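NAD-dependent aldehyde dehydrogenase (Burkholderia multivorans, PDB 5UJU) probably oxidises aldehydes to carboxylic acids with NAD+ as the electron acceptor, as aldehyde dehydrogenases do. Local coordinates at residues P354-D362 with S461-S472; D445-T453 with L475-H483. All coordinates share one frame; numbering follows the deposited sequence.

Interaction 1. Residues P354-D362 with S461-S472; sequences PQNIYVPRD and SFVIATDSTAQS
Tyr358 and Ile464 sit side by side on neighbouring parallel strands, 356-360 and 460-466. Six backbone hydrogen bonds join the segments, from Phe462 N to Gln355 O at one end to Arg361 N to Thr466 O at the other. Tyr358 CB lies 3.5 Å from Ser472 OG, on the first turn of the helix after the second strand. Tyr358 CD1 meets Thr466 CG2 at 3.7 Å. Tyr358 CE1 meets Ile464 CD1 at 3.7 Å. CG lies beside the backbone N (chi1 -57°), which runs the ring along Ile464. The hydroxyl pairs with Gln323 and takes a weak bond from Asn356 ND2, which is held chiefly by Phe452 O. Asn356 OD1 approaches the Phe462 ring at its edge, 3.4 Å from Phe462 CD2, and accepts from Gln355 NE2, which also donates to Gln454 O. In one of its two modelled conformers, Arg361 meets Asp467 side-on in a salt bridge, with Arg361 NE and NH2 both 3.2 Å from Asp467 OD1. In that conformer NH2 also pairs with Asp445. Ser468 N-caps the helix, its OG accepting from Gln471 N. Strand 356-360 lies between strands 323-326 and 460-466, inside the mainly parallel alpha/beta sheet that matches the aldehyde dehydrogenase catalytic domain.

Interaction 2. Residues D445-T453 with L475-H483; sequences DVADREKFT and LAGEIAAEH
Arg449 reaches Glu478 from above its carboxylate rather than in its plane. Arg449 NH1 donates to Glu478 OE2 at 2.6 Å, yet NH1 stands 59° out of the carboxylate plane. Arg449 NH2 adds a weak bond to Glu478 OE2 at 3.3 Å. A bend at chi3 (97°) turns the guanidinium so that NH1 and NH2 face Glu478. The Arg449 and Glu478 side chains cross at about a right angle, their guanidinium and carboxylate planes 45° apart. Leu475 CD1 lies over one guanidinium face. The other leucine branch, Leu475 CD2, packs on Val446 CG2 at 3.6 Å and also touches Phe452 CZ. Ile479 CD1 comes to the edge of the Phe452 ring, 3.9 Å from Phe452 CE2. Thr453 CG2 meets Ile479 CD1 at 3.7 Å. Thr453 CB lies over a face of the His483 imidazole, 3.9 Å from the ring centroid, in a CH-pi contact. A water accepts from Arg449 NH1 at 2.9 Å and is also hydrogen-bonded to His483 NE2, whose ring edge it meets. Short helix 449-452 and its flanks are thus fastened to helix 469-483 by an apolar patch with a charged margin. The Arg449 charge probably lowers the pKa of Glu478, and Glu482 adds only a longer-range attraction.

How the interactions relate
Interactions 1 and 2 are neighbours, with centres 10 Å apart, and lie on the same side of the chain's centre. Along the chain their segments alternate: 354-362, 445-453, 461-472, 475-483. Helix 469-483 serves both, with residues 469-472 in interaction 1 and 475-483 in interaction 2. Strand 440-445 ends in segment 445-453 and runs next to strand 460-466 in the sheet. The two contacts also touch directly. Asn356 ND2 probably donates to Phe452 O, and Val446 N to Ala465 O. Ile479 packs against Tyr358. Interaction 1 therefore builds the sheet interior, and interaction 2 joins helices 449-452 and 469-483 on the side where Tyr358 lies.

Interaction 1. Residues P354-D362 with S461-S472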
loop_
_atom_site.group_PDB
_atom_site.type_symbol
_atom_site.label_atom_id
_atom_site.label_comp_id
_atom_site.label_asym_id
_atom_site.label_seq_id
_atom_site.Cartn_x
_atom_site.Cartn_y
_atom_site.Cartn_z
ATOM N N PRO A 354 -7.005 -2.749 28.146
ATOM C CA PRO A 354 -5.767 -3.328 28.688
ATOM C C PRO A 354 -5.983 -4.736 29.224
ATOM O O PRO A 354 -7.027 -5.063 29.792
ATOM C CB PRO A 354 -5.392 -2.365 29.827
ATOM C CG PRO A 354 -6.710 -1.783 30.279
ATOM C CD PRO A 354 -7.557 -1.685 29.015
ATOM N N GLN A 355 -4.962 -5.572 29.064
ATOM C CA GLN A 355 -4.977 -6.900 29.663
ATOM C C GLN A 355 -3.884 -7.089 30.707
ATOM O O GLN A 355 -4.152 -7.635 31.784
ATOM C CB GLN A 355 -4.842 -7.975 28.580
ATOM C CG GLN A 355 -4.785 -9.387 29.150
ATOM C CD GLN A 355 -4.538 -10.446 28.087
ATOM O OE1 GLN A 355 -5.443 -10.816 27.348
ATOM N NE2 GLN A 355 -3.309 -10.938 28.009
ATOM N N ASN A 356 -2.654 -6.674 30.412
ATOM C CA ASN A 356 -1.501 -6.913 31.272
ATOM C C ASN A 356 -1.099 -5.620 31.971
ATOM O O ASN A 356 -0.920 -4.585 31.319
ATOM C CB ASN A 356 -0.331 -7.472 30.462
ATOM C CG ASN A 356 -0.637 -8.842 29.849
ATOM O OD1 ASN A 356 -1.705 -9.419 30.057
ATOM N ND2 ASN A 356 0.306 -9.360 29.089
ATOM N N ILE A 357 -0.951 -5.684 33.292
ATOM C CA ILE A 357 -0.607 -4.523 34.107
ATOM C C ILE A 357 0.672 -4.863 34.875
ATOM O O ILE A 357 0.640 -5.662 35.819
ATOM C CB ILE A 357 -1.758 -4.149 35.053
ATOM C CG1 ILE A 357 -3.040 -3.902 34.236
ATOM C CG2 ILE A 357 -1.411 -2.912 35.876
ATOM C CD1 ILE A 357 -4.284 -3.699 35.074
ATOM N N TYR A 358 1.797 -4.282 34.458
ATOM C CA TYR A 358 3.098 -4.602 35.040
ATOM C C TYR A 358 3.411 -3.646 36.183
ATOM O O TYR A 358 3.345 -2.423 36.012
ATOM C CB TYR A 358 4.204 -4.538 33.988
ATOM C CG TYR A 358 3.972 -5.438 32.799
ATOM C CD1 TYR A 358 4.119 -6.823 32.899
ATOM C CD2 TYR A 358 3.601 -4.903 31.568
ATOM C CE1 TYR A 358 3.899 -7.644 31.796
ATOM C CE2 TYR A 358 3.390 -5.715 30.468
ATOM C CZ TYR A 358 3.529 -7.073 30.582
ATOM O OH TYR A 358 3.300 -7.860 29.473
ATOM N N VAL A 359 3.756 -4.206 37.342
ATOM C CA VAL A 359 4.081 -3.438 38.545
ATOM C C VAL A 359 5.355 -4.025 39.156
ATOM O O VAL A 359 5.473 -5.256 39.252
ATOM C CB VAL A 359 2.910 -3.467 39.547
ATOM C CG1 VAL A 359 3.184 -2.570 40.766
ATOM C CG2 VAL A 359 1.564 -3.089 38.865
ATOM N N PRO A 360 6.336 -3.214 39.561
ATOM C CA PRO A 360 7.533 -3.788 40.194
ATOM C C PRO A 360 7.149 -4.530 41.460
ATOM O O PRO A 360 6.320 -4.063 42.244
ATOM C CB PRO A 360 8.405 -2.564 40.488
ATOM C CG PRO A 360 7.876 -1.493 39.512
ATOM C CD PRO A 360 6.416 -1.747 39.459
ATOM N N ARG A 361 7.734 -5.717 41.636
ATOM C CA ARG A 361 7.444 -6.502 42.830
ATOM C C ARG A 361 7.764 -5.739 44.108
ATOM O O ARG A 361 7.194 -6.046 45.165
ATOM C CB ARG A 361 8.222 -7.820 42.811
ATOM C CG ARG A 361 9.717 -7.665 43.016
ATOM C CD ARG A 361 10.449 -8.993 42.844
ATOM N NE ARG A 361 10.283 -9.518 41.492
ATOM C CZ ARG A 361 9.416 -10.470 41.161
ATOM N NH1 ARG A 361 8.646 -11.015 42.095
ATOM N NH2 ARG A 361 9.321 -10.880 39.899
ATOM N N ASP A 362 8.652 -4.753 44.040
ATOM C CA ASP A 362 9.014 -3.960 45.208
ATOM C C ASP A 362 8.159 -2.703 45.351
ATOM O O ASP A 362 8.442 -1.875 46.220
ATOM C CB ASP A 362 10.501 -3.587 45.167
ATOM C CG ASP A 362 11.419 -4.798 45.306
ATOM O OD1 ASP A 362 11.046 -5.768 45.997
ATOM O OD2 ASP A 362 12.531 -4.773 44.737
ATOM N N SER A 461 -7.995 -9.719 33.375
ATOM C CA SER A 461 -6.740 -8.980 33.413
ATOM C C SER A 461 -5.787 -9.556 34.457
ATOM O O SER A 461 -6.186 -10.290 35.371
ATOM C CB SER A 461 -6.969 -7.491 33.677
ATOM O OG SER A 461 -7.650 -7.283 34.902
ATOM N N PHE A 462 -4.509 -9.201 34.294
ATOM C CA PHE A 462 -3.419 -9.698 35.126
ATOM C C PHE A 462 -2.614 -8.515 35.650
ATOM O O PHE A 462 -2.125 -7.695 34.863
ATOM C CB PHE A 462 -2.509 -10.642 34.330
ATOM C CG PHE A 462 -3.262 -11.642 33.502
ATOM C CD1 PHE A 462 -3.852 -12.748 34.087
ATOM C CD2 PHE A 462 -3.398 -11.461 32.135
ATOM C CE1 PHE A 462 -4.564 -13.662 33.319
ATOM C CE2 PHE A 462 -4.108 -12.374 31.364
ATOM C CZ PHE A 462 -4.694 -13.466 31.955
ATOM N N VAL A 463 -2.504 -8.417 36.972
ATOM C CA VAL A 463 -1.519 -7.559 37.625
ATOM C C VAL A 463 -0.273 -8.418 37.829
ATOM O O VAL A 463 -0.325 -9.443 38.515
ATOM C CB VAL A 463 -2.056 -7.004 38.955
ATOM C CG1 VAL A 463 -1.048 -6.038 39.586
ATOM C CG2 VAL A 463 -3.408 -6.316 38.722
ATOM N N ILE A 464 0.826 -8.031 37.184
ATOM C CA ILE A 464 1.982 -8.902 36.968
ATOM C C ILE A 464 3.184 -8.276 37.653
ATOM O O ILE A 464 3.560 -7.137 37.341
ATOM C CB ILE A 464 2.260 -9.108 35.467
ATOM C CG1 ILE A 464 1.047 -9.744 34.788
ATOM C CG2 ILE A 464 3.540 -9.939 35.250
ATOM C CD1 ILE A 464 1.034 -9.555 33.273
ATOM N N ALA A 465 3.789 -9.019 38.580
ATOM C CA ALA A 465 4.947 -8.526 39.316
ATOM C C ALA A 465 6.212 -8.725 38.483
ATOM O O ALA A 465 6.548 -9.855 38.111
ATOM C CB ALA A 465 5.071 -9.241 40.663
ATOM N N THR A 466 6.922 -7.632 38.223
ATOM C CA THR A 466 8.176 -7.631 37.483
ATOM C C THR A 466 9.337 -7.307 38.426
ATOM O O THR A 466 9.140 -6.855 39.556
ATOM C CB THR A 466 8.127 -6.609 36.344
ATOM O OG1 THR A 466 8.077 -5.289 36.901
ATOM C CG2 THR A 466 6.875 -6.831 35.441
ATOM N N ASP A 467 10.564 -7.550 37.948
ATOM C CA ASP A 467 11.748 -7.222 38.740
ATOM C C ASP A 467 11.944 -5.721 38.875
ATOM O O ASP A 467 12.487 -5.258 39.882
ATOM C CB ASP A 467 12.993 -7.850 38.123
ATOM C CG ASP A 467 12.961 -9.353 38.176
ATOM O OD1 ASP A 467 12.198 -9.888 39.004
ATOM O OD2 ASP A 467 13.681 -10.000 37.388
ATOM N N SER A 468 11.505 -4.949 37.885
ATOM C CA SER A 468 11.749 -3.513 37.844
ATOM C C SER A 468 10.954 -2.926 36.687
ATOM O O SER A 468 10.480 -3.645 35.807
ATOM C CB SER A 468 13.233 -3.192 37.675
ATOM O OG SER A 468 13.702 -3.622 36.411
ATOM N N THR A 469 10.838 -1.596 36.698
ATOM C CA THR A 469 10.251 -0.887 35.572
ATOM C C THR A 469 11.080 -1.112 34.315
ATOM O O THR A 469 10.524 -1.211 33.212
ATOM C CB THR A 469 10.139 0.605 35.902
ATOM O OG1 THR A 469 9.107 0.789 36.875
ATOM C CG2 THR A 469 9.773 1.429 34.650
ATOM N N ALA A 470 12.406 -1.224 34.468
ATOM C CA ALA A 470 13.264 -1.587 33.344
ATOM C C ALA A 470 12.788 -2.884 32.695
ATOM O O ALA A 470 12.626 -2.958 31.468
ATOM C CB ALA A 470 14.718 -1.715 33.816
ATOM N N GLN A 471 12.490 -3.902 33.512
ATOM C CA GLN A 471 11.964 -5.147 32.954
ATOM C C GLN A 471 10.551 -4.973 32.398
ATOM O O GLN A 471 10.229 -5.524 31.339
ATOM C CB GLN A 471 11.973 -6.252 34.000
ATOM C CG GLN A 471 11.481 -7.580 33.452
ATOM C CD GLN A 471 11.578 -8.709 34.458
ATOM O OE1 GLN A 471 11.048 -8.625 35.565
ATOM N NE2 GLN A 471 12.250 -9.781 34.068
ATOM N N SER A 472 9.688 -4.229 33.098
ATOM C CA SER A 472 8.336 -4.000 32.589
ATOM C C SER A 472 8.372 -3.435 31.174
ATOM O O SER A 472 7.641 -3.892 30.283
ATOM C CB SER A 472 7.579 -3.041 33.506
ATOM O OG SER A 472 7.491 -3.528 34.828
HETATM O O HOH W 1 11.011 -4.338 41.928
#

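Interaction 2. Residues D445-T453 with L475-H483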
loop_
_atom_site.group_PDB
_atom_site.type_symbol
_atom_site.label_atom_id
_atom_site.label_comp_id
_atom_site.label_asym_id
_atom_site.label_seq_id
_atom_site.Cartn_x
_atom_site.Cartn_y
_atom_site.Cartn_z
ATOM N N ASP A 445 3.101 -13.434 38.250
ATOM C CA ASP A 445 4.498 -13.042 38.280
ATOM C C ASP A 445 5.018 -13.019 36.852
ATOM O O ASP A 445 4.443 -13.647 35.962
ATOM C CB ASP A 445 5.334 -14.006 39.135
ATOM C CG ASP A 445 6.785 -13.575 39.251
ATOM O OD1 ASP A 445 7.076 -12.665 40.060
ATOM O OD2 ASP A 445 7.630 -14.138 38.522
ATOM N N VAL A 446 6.110 -12.275 36.640
ATOM C CA VAL A 446 6.709 -12.175 35.313
ATOM C C VAL A 446 7.100 -13.546 34.761
ATOM O O VAL A 446 7.156 -13.732 33.538
ATOM C CB VAL A 446 7.910 -11.202 35.354
ATOM C CG1 VAL A 446 9.032 -11.754 36.203
ATOM C CG2 VAL A 446 8.385 -10.875 33.956
ATOM N N ALA A 447 7.342 -14.525 35.637
ATOM C CA ALA A 447 7.634 -15.888 35.205
ATOM C C ALA A 447 6.446 -16.564 34.522
ATOM O O ALA A 447 6.632 -17.566 33.826
ATOM C CB ALA A 447 8.080 -16.727 36.404
ATOM N N ASP A 448 5.234 -16.039 34.692
ATOM C CA ASP A 448 4.035 -16.617 34.087
ATOM C C ASP A 448 3.803 -16.124 32.660
ATOM O O ASP A 448 2.644 -15.959 32.240
ATOM C CB ASP A 448 2.823 -16.344 34.982
ATOM C CG ASP A 448 3.057 -16.836 36.414
ATOM O OD1 ASP A 448 3.545 -17.975 36.544
ATOM O OD2 ASP A 448 2.785 -16.098 37.391
ATOM N N ARG A 449 4.888 -15.889 31.911
ATOM C CA ARG A 449 4.800 -15.346 30.555
ATOM C C ARG A 449 3.873 -16.145 29.649
ATOM O O ARG A 449 3.121 -15.565 28.853
ATOM C CB ARG A 449 6.180 -15.349 29.894
ATOM C CG ARG A 449 6.872 -14.025 29.782
ATOM C CD ARG A 449 8.214 -14.219 29.081
ATOM N NE ARG A 449 8.066 -13.900 27.658
ATOM C CZ ARG A 449 8.811 -13.013 27.007
ATOM N NH1 ARG A 449 8.591 -12.771 25.720
ATOM N NH2 ARG A 449 9.792 -12.383 27.638
ATOM N N GLU A 450 3.933 -17.477 29.737
ATOM C CA GLU A 450 3.154 -18.319 28.835
ATOM C C GLU A 450 1.669 -18.026 28.949
ATOM O O GLU A 450 0.915 -18.247 27.991
ATOM C CB GLU A 450 3.431 -19.801 29.107
ATOM N N LYS A 451 1.234 -17.533 30.105
ATOM C CA LYS A 451 -0.171 -17.234 30.319
ATOM C C LYS A 451 -0.556 -15.842 29.849
ATOM O O LYS A 451 -1.604 -15.682 29.219
ATOM C CB LYS A 451 -0.531 -17.390 31.804
ATOM C CG LYS A 451 -0.140 -18.741 32.434
ATOM C CD LYS A 451 -1.064 -19.840 31.905
ATOM C CE LYS A 451 -0.697 -21.235 32.395
ATOM N NZ LYS A 451 -1.341 -22.289 31.547
ATOM N N PHE A 452 0.263 -14.826 30.094
ATOM C CA PHE A 452 -0.205 -13.477 29.816
ATOM C C PHE A 452 0.229 -12.948 28.454
ATOM O O PHE A 452 -0.108 -11.805 28.126
ATOM C CB PHE A 452 0.196 -12.494 30.943
ATOM C CG PHE A 452 1.693 -12.361 31.198
ATOM C CD1 PHE A 452 2.243 -12.823 32.397
ATOM C CD2 PHE A 452 2.522 -11.698 30.305
ATOM C CE1 PHE A 452 3.603 -12.679 32.675
ATOM C CE2 PHE A 452 3.888 -11.555 30.571
ATOM C CZ PHE A 452 4.423 -12.043 31.760
ATOM N N THR A 453 0.944 -13.739 27.649
ATOM C CA THR A 453 1.127 -13.404 26.239
ATOM C C THR A 453 0.047 -14.021 25.365
ATOM O O THR A 453 0.084 -13.849 24.144
ATOM C CB THR A 453 2.494 -13.860 25.707
ATOM O OG1 THR A 453 2.627 -15.276 25.865
ATOM C CG2 THR A 453 3.642 -13.149 26.439
ATOM N N LEU A 475 9.850 -5.892 28.573
ATOM C CA LEU A 475 8.856 -6.919 28.301
ATOM C C LEU A 475 7.715 -6.378 27.440
ATOM O O LEU A 475 7.291 -7.030 26.477
ATOM C CB LEU A 475 8.332 -7.469 29.622
ATOM C CG LEU A 475 7.552 -8.769 29.523
ATOM C CD1 LEU A 475 8.384 -9.787 28.783
ATOM C CD2 LEU A 475 7.210 -9.262 30.914
ATOM N N ALA A 476 7.215 -5.180 27.762
ATOM C CA ALA A 476 6.068 -4.635 27.041
ATOM C C ALA A 476 6.399 -4.395 25.571
ATOM O O ALA A 476 5.620 -4.759 24.679
ATOM C CB ALA A 476 5.591 -3.346 27.703
ATOM N N GLY A 477 7.558 -3.788 25.299
ATOM C CA GLY A 477 7.972 -3.580 23.916
ATOM C C GLY A 477 8.194 -4.881 23.170
ATOM O O GLY A 477 7.866 -4.996 21.985
ATOM N N GLU A 478 8.766 -5.879 23.849
ATOM C CA GLU A 478 8.994 -7.167 23.209
ATOM C C GLU A 478 7.680 -7.856 22.875
ATOM O O GLU A 478 7.516 -8.393 21.773
ATOM C CB GLU A 478 9.846 -8.058 24.112
ATOM C CG GLU A 478 9.991 -9.479 23.613
ATOM C CD GLU A 478 10.713 -10.382 24.608
ATOM O OE1 GLU A 478 11.457 -9.870 25.474
ATOM O OE2 GLU A 478 10.535 -11.608 24.514
ATOM N N ILE A 479 6.734 -7.844 23.815
ATOM C CA ILE A 479 5.478 -8.561 23.624
ATOM C C ILE A 479 4.630 -7.884 22.557
ATOM O O ILE A 479 3.963 -8.555 21.762
ATOM C CB ILE A 479 4.730 -8.680 24.963
ATOM C CG1 ILE A 479 5.420 -9.722 25.850
ATOM C CG2 ILE A 479 3.250 -9.022 24.736
ATOM C CD1 ILE A 479 4.870 -9.797 27.268
ATOM N N ALA A 480 4.627 -6.549 22.531
ATOM C CA ALA A 480 3.896 -5.838 21.485
ATOM C C ALA A 480 4.445 -6.173 20.102
ATOM O O ALA A 480 3.677 -6.382 19.156
ATOM C CB ALA A 480 3.946 -4.331 21.725
ATOM N N ALA A 481 5.772 -6.214 19.961
ATOM C CA ALA A 481 6.365 -6.495 18.658
ATOM C C ALA A 481 6.132 -7.942 18.239
ATOM O O ALA A 481 5.897 -8.223 17.060
ATOM C CB ALA A 481 7.858 -6.183 18.683
ATOM N N GLU A 482 6.207 -8.873 19.185
ATOM C CA GLU A 482 6.071 -10.281 18.839
ATOM C C GLU A 482 4.609 -10.700 18.747
ATOM O O GLU A 482 4.212 -11.378 17.796
ATOM C CB GLU A 482 6.806 -11.150 19.864
ATOM C CG GLU A 482 6.621 -12.648 19.635
ATOM C CD GLU A 482 7.380 -13.503 20.644
ATOM O OE1 GLU A 482 8.259 -12.962 21.354
ATOM O OE2 GLU A 482 7.079 -14.714 20.738
ATOM N N HIS A 483 3.783 -10.285 19.696
ATOM C CA HIS A 483 2.414 -10.770 19.723
ATOM C C HIS A 483 1.393 -9.755 19.219
ATOM O O HIS A 483 0.215 -10.109 19.070
ATOM C CB HIS A 483 2.062 -11.221 21.144
ATOM C CG HIS A 483 2.946 -12.316 21.653
ATOM N ND1 HIS A 483 2.795 -13.631 21.270
ATOM C CD2 HIS A 483 4.009 -12.288 22.494
ATOM C CE1 HIS A 483 3.720 -14.370 21.862
ATOM N NE2 HIS A 483 4.469 -13.579 22.610
HETATM O O HOH W 2 6.374 -14.330 24.723
#